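Local atomic coordinates of natural killer cell receptor Ly49C (Mus musculus, PDB entry 3C8J), a protein that serves as a disulfide-linked homodimeric receptor on natural killer cells that recognises class I MHC molecules. Residues A106-I118 / I188-K200. The protein carries 4 engineered substitutions. Residues are numbered along the deposited sequence; the frame is centred on the assembly and turned at random.
Sequences ANCQHYGVPILKI and IPYYCICGKKLDK. Engineered in segment 106-118: Gly112 (natural residue Ser).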
ATOM      1  N   ALA A 106      19.879 -13.300   1.185  1.00 61.35           N
ATOM      2  CA  ALA A 106      20.961 -12.610   0.491  1.00 61.40           C
ATOM      3  C   ALA A 106      20.420 -11.500  -0.417  1.00 61.79           C
ATOM      4  O   ALA A 106      20.815 -10.344  -0.266  1.00 61.76           O
ATOM      5  CB  ALA A 106      21.804 -13.588  -0.293  1.00 60.83           C
ATOM      6  N   ASN A 107      19.505 -11.850  -1.329  1.00 61.93           N
ATOM      7  CA  ASN A 107      18.980 -10.892  -2.298  1.00 62.49           C
ATOM      8  C   ASN A 107      18.364  -9.702  -1.625  1.00 62.29           C
ATOM      9  O   ASN A 107      18.609  -8.568  -2.019  1.00 62.62           O
ATOM     10  CB  ASN A 107      17.931 -11.521  -3.212  1.00 63.09           C
ATOM     11  CG  ASN A 107      18.537 -12.378  -4.311  1.00 64.78           C
ATOM     12  OD1 ASN A 107      19.685 -12.836  -4.222  1.00 65.23           O
ATOM     13  ND2 ASN A 107      17.751 -12.611  -5.361  1.00 66.50           N
ATOM     14  N   CYS A 108      17.551  -9.972  -0.607  1.00 62.29           N
ATOM     15  CA  CYS A 108      16.867  -8.931   0.142  1.00 61.72           C
ATOM     16  C   CYS A 108      17.876  -7.946   0.750  1.00 61.50           C
ATOM     17  O   CYS A 108      17.659  -6.737   0.679  1.00 61.82           O
ATOM     18  CB  CYS A 108      15.981  -9.542   1.228  1.00 61.79           C
ATOM     19  SG  CYS A 108      14.392 -10.302   0.715  1.00 61.95           S
ATOM     20  N   GLN A 109      18.965  -8.456   1.333  1.00 60.82           N
ATOM     21  CA  GLN A 109      20.018  -7.591   1.890  1.00 60.63           C
ATOM     22  C   GLN A 109      20.563  -6.659   0.824  1.00 59.84           C
ATOM     23  O   GLN A 109      20.729  -5.470   1.071  1.00 60.07           O
ATOM     24  CB  GLN A 109      21.193  -8.390   2.495  1.00 61.07           C
ATOM     25  CG  GLN A 109      21.235  -8.430   4.027  1.00 63.13           C
ATOM     26  CD  GLN A 109      21.094  -7.046   4.683  1.00 64.76           C
ATOM     27  OE1 GLN A 109      20.020  -6.698   5.190  1.00 65.47           O
ATOM     28  NE2 GLN A 109      22.170  -6.257   4.661  1.00 63.17           N
ATOM     29  N   HIS A 110      20.827  -7.210  -0.357  1.00 58.66           N
ATOM     30  CA  HIS A 110      21.370  -6.459  -1.468  1.00 57.54           C
ATOM     31  C   HIS A 110      20.542  -5.222  -1.844  1.00 57.16           C
ATOM     32  O   HIS A 110      21.073  -4.274  -2.396  1.00 57.27           O
ATOM     33  CB  HIS A 110      21.540  -7.371  -2.671  1.00 57.39           C
ATOM     34  CG  HIS A 110      22.173  -6.697  -3.846  1.00 57.52           C
ATOM     35  ND1 HIS A 110      21.451  -6.288  -4.946  1.00 57.84           N
ATOM     36  CD2 HIS A 110      23.456  -6.334  -4.078  1.00 57.23           C
ATOM     37  CE1 HIS A 110      22.265  -5.724  -5.819  1.00 57.87           C
ATOM     38  NE2 HIS A 110      23.487  -5.738  -5.316  1.00 57.64           N
ATOM     39  N   TYR A 111      19.252  -5.222  -1.544  1.00 56.68           N
ATOM     40  CA  TYR A 111      18.444  -4.020  -1.765  1.00 56.54           C
ATOM     41  C   TYR A 111      18.215  -3.240  -0.478  1.00 56.61           C
ATOM     42  O   TYR A 111      17.443  -2.289  -0.463  1.00 56.54           O
ATOM     43  CB  TYR A 111      17.100  -4.370  -2.408  1.00 56.55           C
ATOM     44  CG  TYR A 111      17.278  -5.058  -3.716  1.00 56.09           C
ATOM     45  CD1 TYR A 111      16.929  -6.391  -3.865  1.00 55.82           C
ATOM     46  CD2 TYR A 111      17.839  -4.391  -4.798  1.00 54.84           C
ATOM     47  CE1 TYR A 111      17.114  -7.052  -5.077  1.00 56.19           C
ATOM     48  CE2 TYR A 111      18.033  -5.031  -6.004  1.00 56.44           C
ATOM     49  CZ  TYR A 111      17.668  -6.370  -6.135  1.00 57.36           C
ATOM     50  OH  TYR A 111      17.849  -7.023  -7.334  1.00 58.66           O
ATOM     51  N   GLY A 112      18.875  -3.657   0.604  1.00 56.36           N
ATOM     52  CA  GLY A 112      18.656  -3.044   1.908  1.00 56.42           C
ATOM     53  C   GLY A 112      17.247  -3.196   2.466  1.00 56.28           C
ATOM     54  O   GLY A 112      16.857  -2.467   3.359  1.00 56.00           O
ATOM     55  N   VAL A 113      16.483  -4.145   1.948  1.00 56.68           N
ATOM     56  CA  VAL A 113      15.142  -4.399   2.460  1.00 57.86           C
ATOM     57  C   VAL A 113      15.138  -5.852   2.861  1.00 58.49           C
ATOM     58  O   VAL A 113      15.127  -6.723   2.004  1.00 59.13           O
ATOM     59  CB  VAL A 113      14.051  -4.108   1.399  1.00 57.67           C
ATOM     60  CG1 VAL A 113      12.694  -4.473   1.906  1.00 57.03           C
ATOM     61  CG2 VAL A 113      14.081  -2.631   1.002  1.00 58.45           C
ATOM     62  N   PRO A 114      15.189  -6.124   4.170  1.00 58.75           N
ATOM     63  CA  PRO A 114      15.473  -7.506   4.578  1.00 58.68           C
ATOM     64  C   PRO A 114      14.311  -8.491   4.353  1.00 58.65           C
ATOM     65  O   PRO A 114      13.174  -8.083   4.167  1.00 58.31           O
ATOM     66  CB  PRO A 114      15.820  -7.368   6.071  1.00 58.63           C
ATOM     67  CG  PRO A 114      15.982  -5.838   6.317  1.00 58.64           C
ATOM     68  CD  PRO A 114      15.042  -5.219   5.326  1.00 58.54           C
ATOM     69  N   ILE A 115      14.625  -9.786   4.368  1.00 58.57           N
ATOM     70  CA  ILE A 115      13.628 -10.839   4.158  1.00 57.93           C
ATOM     71  C   ILE A 115      12.445 -10.647   5.108  1.00 57.99           C
ATOM     72  O   ILE A 115      12.619 -10.232   6.250  1.00 58.45           O
ATOM     73  CB  ILE A 115      14.291 -12.258   4.208  1.00 57.80           C
ATOM     74  CG1 ILE A 115      13.317 -13.383   3.845  1.00 57.67           C
ATOM     75  CG2 ILE A 115      15.016 -12.520   5.546  1.00 57.93           C
ATOM     76  CD1 ILE A 115      13.975 -14.786   3.849  1.00 57.57           C
ATOM     77  N   LEU A 116      11.241 -10.934   4.629  1.00 57.97           N
ATOM     78  CA  LEU A 116      10.016 -10.528   5.320  1.00 57.35           C
ATOM     79  C   LEU A 116       9.834 -10.997   6.750  1.00 57.33           C
ATOM     80  O   LEU A 116       9.974 -12.177   7.067  1.00 57.31           O
ATOM     81  CB  LEU A 116       8.785 -10.906   4.510  1.00 56.98           C
ATOM     82  CG  LEU A 116       7.442 -10.443   5.076  1.00 56.72           C
ATOM     83  CD1 LEU A 116       7.301  -8.937   5.058  1.00 56.03           C
ATOM     84  CD2 LEU A 116       6.313 -11.106   4.351  1.00 54.12           C
ATOM     85  N   LYS A 117       9.507 -10.031   7.602  1.00 57.58           N
ATOM     86  CA  LYS A 117       8.930 -10.295   8.904  1.00 57.84           C
ATOM     87  C   LYS A 117       7.442  -9.943   8.858  1.00 58.20           C
ATOM     88  O   LYS A 117       7.063  -8.872   8.396  1.00 58.38           O
ATOM     89  CB  LYS A 117       9.681  -9.502   9.979  1.00 57.72           C
ATOM     90  CG  LYS A 117       8.889  -9.205  11.241  1.00 57.69           C
ATOM     91  CD  LYS A 117       9.635  -9.659  12.491  1.00 56.33           C
ATOM     92  CE  LYS A 117       9.112  -8.927  13.686  1.00 56.51           C
ATOM     93  NZ  LYS A 117       9.487  -9.621  14.926  1.00 58.59           N
ATOM     94  N   ILE A 118       6.598 -10.865   9.309  1.00 59.09           N
ATOM     95  CA  ILE A 118       5.150 -10.641   9.327  1.00 59.65           C
ATOM     96  C   ILE A 118       4.734 -10.336  10.758  1.00 59.77           C
ATOM     97  O   ILE A 118       5.066 -11.093  11.654  1.00 59.19           O
ATOM     98  CB  ILE A 118       4.346 -11.846   8.774  1.00 59.35           C
ATOM     99  CG1 ILE A 118       4.766 -12.145   7.327  1.00 60.06           C
ATOM    100  CG2 ILE A 118       2.872 -11.533   8.803  1.00 60.18           C
ATOM    101  CD1 ILE A 118       3.978 -13.265   6.623  1.00 59.67           C
ATOM    102  N   ILE A 188      15.133 -25.578  -0.806  1.00 57.09           N
ATOM    103  CA  ILE A 188      14.144 -25.633  -1.873  1.00 56.77           C
ATOM    104  C   ILE A 188      14.057 -24.277  -2.603  1.00 56.58           C
ATOM    105  O   ILE A 188      13.933 -23.231  -1.964  1.00 55.65           O
ATOM    106  CB  ILE A 188      12.765 -26.112  -1.371  1.00 56.84           C
ATOM    107  CG1 ILE A 188      12.896 -27.506  -0.752  1.00 56.62           C
ATOM    108  CG2 ILE A 188      11.748 -26.146  -2.529  1.00 56.76           C
ATOM    109  CD1 ILE A 188      11.595 -28.129  -0.319  1.00 55.83           C
ATOM    110  N   PRO A 189      14.165 -24.302  -3.943  1.00 56.62           N
ATOM    111  CA  PRO A 189      14.114 -23.075  -4.720  1.00 56.79           C
ATOM    112  C   PRO A 189      12.690 -22.514  -4.759  1.00 57.26           C
ATOM    113  O   PRO A 189      11.823 -23.058  -5.459  1.00 57.54           O
ATOM    114  CB  PRO A 189      14.556 -23.518  -6.125  1.00 57.03           C
ATOM    115  CG  PRO A 189      14.972 -24.948  -6.019  1.00 56.22           C
ATOM    116  CD  PRO A 189      14.334 -25.494  -4.796  1.00 56.56           C
ATOM    117  N   TYR A 190      12.456 -21.443  -4.002  1.00 57.18           N
ATOM    118  CA  TYR A 190      11.171 -20.768  -4.000  1.00 57.23           C
ATOM    119  C   TYR A 190      11.332 -19.284  -4.311  1.00 57.45           C
ATOM    120  O   TYR A 190      12.444 -18.743  -4.363  1.00 57.45           O
ATOM    121  CB  TYR A 190      10.482 -20.907  -2.639  1.00 57.05           C
ATOM    122  CG  TYR A 190       9.884 -22.254  -2.348  1.00 56.89           C
ATOM    123  CD1 TYR A 190       9.802 -22.712  -1.030  1.00 56.87           C
ATOM    124  CD2 TYR A 190       9.411 -23.086  -3.375  1.00 56.66           C
ATOM    125  CE1 TYR A 190       9.258 -23.956  -0.729  1.00 57.24           C
ATOM    126  CE2 TYR A 190       8.855 -24.349  -3.091  1.00 56.17           C
ATOM    127  CZ  TYR A 190       8.780 -24.773  -1.753  1.00 57.71           C
ATOM    128  OH  TYR A 190       8.261 -26.019  -1.417  1.00 58.10           O
ATOM    129  N   TYR A 191      10.206 -18.619  -4.490  1.00 57.79           N
ATOM    130  CA  TYR A 191      10.196 -17.169  -4.568  1.00 58.45           C
ATOM    131  C   TYR A 191      10.569 -16.594  -3.195  1.00 58.74           C
ATOM    132  O   TYR A 191      10.900 -17.328  -2.263  1.00 58.63           O
ATOM    133  CB  TYR A 191       8.819 -16.691  -4.959  1.00 58.24           C
ATOM    134  CG  TYR A 191       8.346 -17.151  -6.302  1.00 59.00           C
ATOM    135  CD1 TYR A 191       6.999 -17.428  -6.515  1.00 59.71           C
ATOM    136  CD2 TYR A 191       9.230 -17.282  -7.377  1.00 59.55           C
ATOM    137  CE1 TYR A 191       6.534 -17.824  -7.764  1.00 60.62           C
ATOM    138  CE2 TYR A 191       8.780 -17.687  -8.634  1.00 59.97           C
ATOM    139  CZ  TYR A 191       7.427 -17.954  -8.822  1.00 60.31           C
ATOM    140  OH  TYR A 191       6.958 -18.357 -10.059  1.00 59.94           O
ATOM    141  N   CYS A 192      10.485 -15.280  -3.071  1.00 59.10           N
ATOM    142  CA  CYS A 192      11.061 -14.600  -1.947  1.00 58.91           C
ATOM    143  C   CYS A 192      10.385 -13.247  -1.743  1.00 58.89           C
ATOM    144  O   CYS A 192      10.160 -12.516  -2.715  1.00 58.71           O
ATOM    145  CB  CYS A 192      12.541 -14.428  -2.250  1.00 59.07           C
ATOM    146  SG  CYS A 192      13.446 -13.433  -1.142  1.00 60.66           S
ATOM    147  N   ILE A 193      10.055 -12.932  -0.488  1.00 58.79           N
ATOM    148  CA  ILE A 193       9.457 -11.641  -0.132  1.00 58.96           C
ATOM    149  C   ILE A 193      10.327 -10.829   0.816  1.00 59.21           C
ATOM    150  O   ILE A 193      10.675 -11.299   1.899  1.00 58.80           O
ATOM    151  CB  ILE A 193       8.068 -11.773   0.545  1.00 58.94           C
ATOM    152  CG1 ILE A 193       7.174 -12.756  -0.220  1.00 59.52           C
ATOM    153  CG2 ILE A 193       7.407 -10.392   0.631  1.00 57.83           C
ATOM    154  CD1 ILE A 193       5.764 -12.886   0.328  1.00 58.63           C
ATOM    155  N   CYS A 194      10.653  -9.603   0.413  1.00 59.17           N
ATOM    156  CA  CYS A 194      11.396  -8.693   1.275  1.00 59.12           C
ATOM    157  C   CYS A 194      10.420  -7.676   1.823  1.00 58.92           C
ATOM    158  O   CYS A 194       9.496  -7.287   1.127  1.00 59.75           O
ATOM    159  CB  CYS A 194      12.492  -7.972   0.493  1.00 59.36           C
ATOM    160  SG  CYS A 194      13.549  -8.992  -0.558  1.00 59.15           S
ATOM    161  N   GLY A 195      10.612  -7.228   3.056  1.00 58.53           N
ATOM    162  CA  GLY A 195       9.702  -6.254   3.625  1.00 58.72           C
ATOM    163  C   GLY A 195      10.382  -5.225   4.503  1.00 58.71           C
ATOM    164  O   GLY A 195      11.418  -5.502   5.063  1.00 58.20           O
ATOM    165  N   LYS A 196       9.796  -4.032   4.612  1.00 58.87           N
ATOM    166  CA  LYS A 196      10.368  -2.992   5.453  1.00 59.42           C
ATOM    167  C   LYS A 196       9.358  -1.888   5.827  1.00 59.03           C
ATOM    168  O   LYS A 196       8.677  -1.363   4.953  1.00 59.35           O
ATOM    169  CB  LYS A 196      11.627  -2.426   4.791  1.00 59.45           C
ATOM    170  CG  LYS A 196      11.886  -0.935   5.004  1.00 61.60           C
ATOM    171  CD  LYS A 196      13.371  -0.651   5.188  1.00 63.92           C
ATOM    172  CE  LYS A 196      13.744  -0.733   6.651  1.00 65.66           C
ATOM    173  NZ  LYS A 196      15.131  -0.252   6.885  1.00 69.12           N
ATOM    174  N   LYS A 197       9.287  -1.571   7.123  1.00 58.17           N
ATOM    175  CA  LYS A 197       8.445  -0.510   7.665  1.00 58.08           C
ATOM    176  C   LYS A 197       8.907   0.874   7.194  1.00 57.68           C
ATOM    177  O   LYS A 197      10.111   1.185   7.181  1.00 57.70           O
ATOM    178  CB  LYS A 197       8.464  -0.512   9.204  1.00 57.77           C
ATOM    179  CG  LYS A 197       8.034  -1.824   9.890  1.00 59.06           C
ATOM    180  CD  LYS A 197       7.384  -1.605  11.303  1.00 59.15           C
ATOM    181  CE  LYS A 197       8.317  -0.996  12.371  1.00 60.97           C
ATOM    182  NZ  LYS A 197       9.135  -1.999  13.156  1.00 60.64           N
ATOM    183  N   LEU A 198       7.951   1.710   6.821  1.00 56.33           N
ATOM    184  CA  LEU A 198       8.258   3.090   6.580  1.00 55.77           C
ATOM    185  C   LEU A 198       8.257   3.823   7.904  1.00 55.65           C
ATOM    186  O   LEU A 198       7.400   3.584   8.758  1.00 55.55           O
ATOM    187  CB  LEU A 198       7.258   3.719   5.609  1.00 55.80           C
ATOM    188  CG  LEU A 198       7.073   2.943   4.302  1.00 55.18           C
ATOM    189  CD1 LEU A 198       6.122   3.644   3.403  1.00 52.26           C
ATOM    190  CD2 LEU A 198       8.396   2.718   3.610  1.00 55.15           C
ATOM    191  N   ASP A 199       9.226   4.721   8.051  1.00 55.49           N
ATOM    192  CA  ASP A 199       9.469   5.484   9.275  1.00 55.29           C
ATOM    193  C   ASP A 199       8.715   6.793   9.256  1.00 54.71           C
ATOM    194  O   ASP A 199       8.615   7.486  10.265  1.00 55.37           O
ATOM    195  CB  ASP A 199      10.956   5.829   9.367  1.00 55.32           C
ATOM    196  CG  ASP A 199      11.736   4.846  10.191  1.00 57.44           C
ATOM    197  OD1 ASP A 199      11.408   3.633  10.159  1.00 58.79           O
ATOM    198  OD2 ASP A 199      12.693   5.290  10.878  1.00 60.61           O
ATOM    199  N   LYS A 200       8.221   7.144   8.083  1.00 53.75           N
ATOM    200  CA  LYS A 200       7.740   8.480   7.807  1.00 52.71           C
ATOM    201  C   LYS A 200       7.093   8.422   6.426  1.00 52.33           C
ATOM    202  O   LYS A 200       7.265   7.453   5.675  1.00 52.33           O
ATOM    203  CB  LYS A 200       8.931   9.442   7.868  1.00 52.48           C
ATOM    204  CG  LYS A 200       9.069  10.463   6.763  1.00 52.64           C
ATOM    205  CD  LYS A 200      10.529  10.724   6.420  1.00 52.81           C
ATOM    206  CE  LYS A 200      11.137   9.554   5.638  1.00 54.20           C
ATOM    207  NZ  LYS A 200      12.553   9.843   5.242  1.00 55.86           N
TER
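Cys108, near the end of helix 101-110, is joined to Cys194 of strand 190-197 by a disulfide with SG to SG 2.0 Å and a torsion about the S-S bond of -93°, close to a right angle. Both sulfurs are set anti to the carbonyl carbon and near the backbone N of their own residue, which brings the two together between helix and strand. SG of Cys192, two residues back on the strand and bonded to Cys104, packs against SG of Cys108 at 3.8 Å, so two disulfides pin the helix over one face of the strand. The helix closes in a Schellman motif: N of Val113 bonds to O of Cys108, N of Gly112 to O of Gln109, and Gly112, an engineered residue, takes the positive phi. Beyond this turn, CG1 of Val113, anti to its backbone N, lies against CB of Cys194 and CB of Lys196, while Phe201 of the second subunit also packs on Val113. The chain then passes beside the strand and makes a single backbone bridge, Ile115 with Cys194. N of Gly195 gives a nearly straight bond to O of Pro114 (2.9 Å, 163°), and N of Leu116 binds O of Ile193 at 2.8 Å in a more bent one. Past the bridge, the side chains of Leu116 and Ile193 run alongside each other in the same direction, CD2 of Leu116 3.9 Å from CG2 of Ile193; CD1 of Leu116 covers CA of Gly195. Leu127 of helix 121-130 and Ile138 also pack on Leu116. A first helix tied by disulfide to the last strand is characteristic of the C-type lectin-like fold, here in its natural killer receptor form.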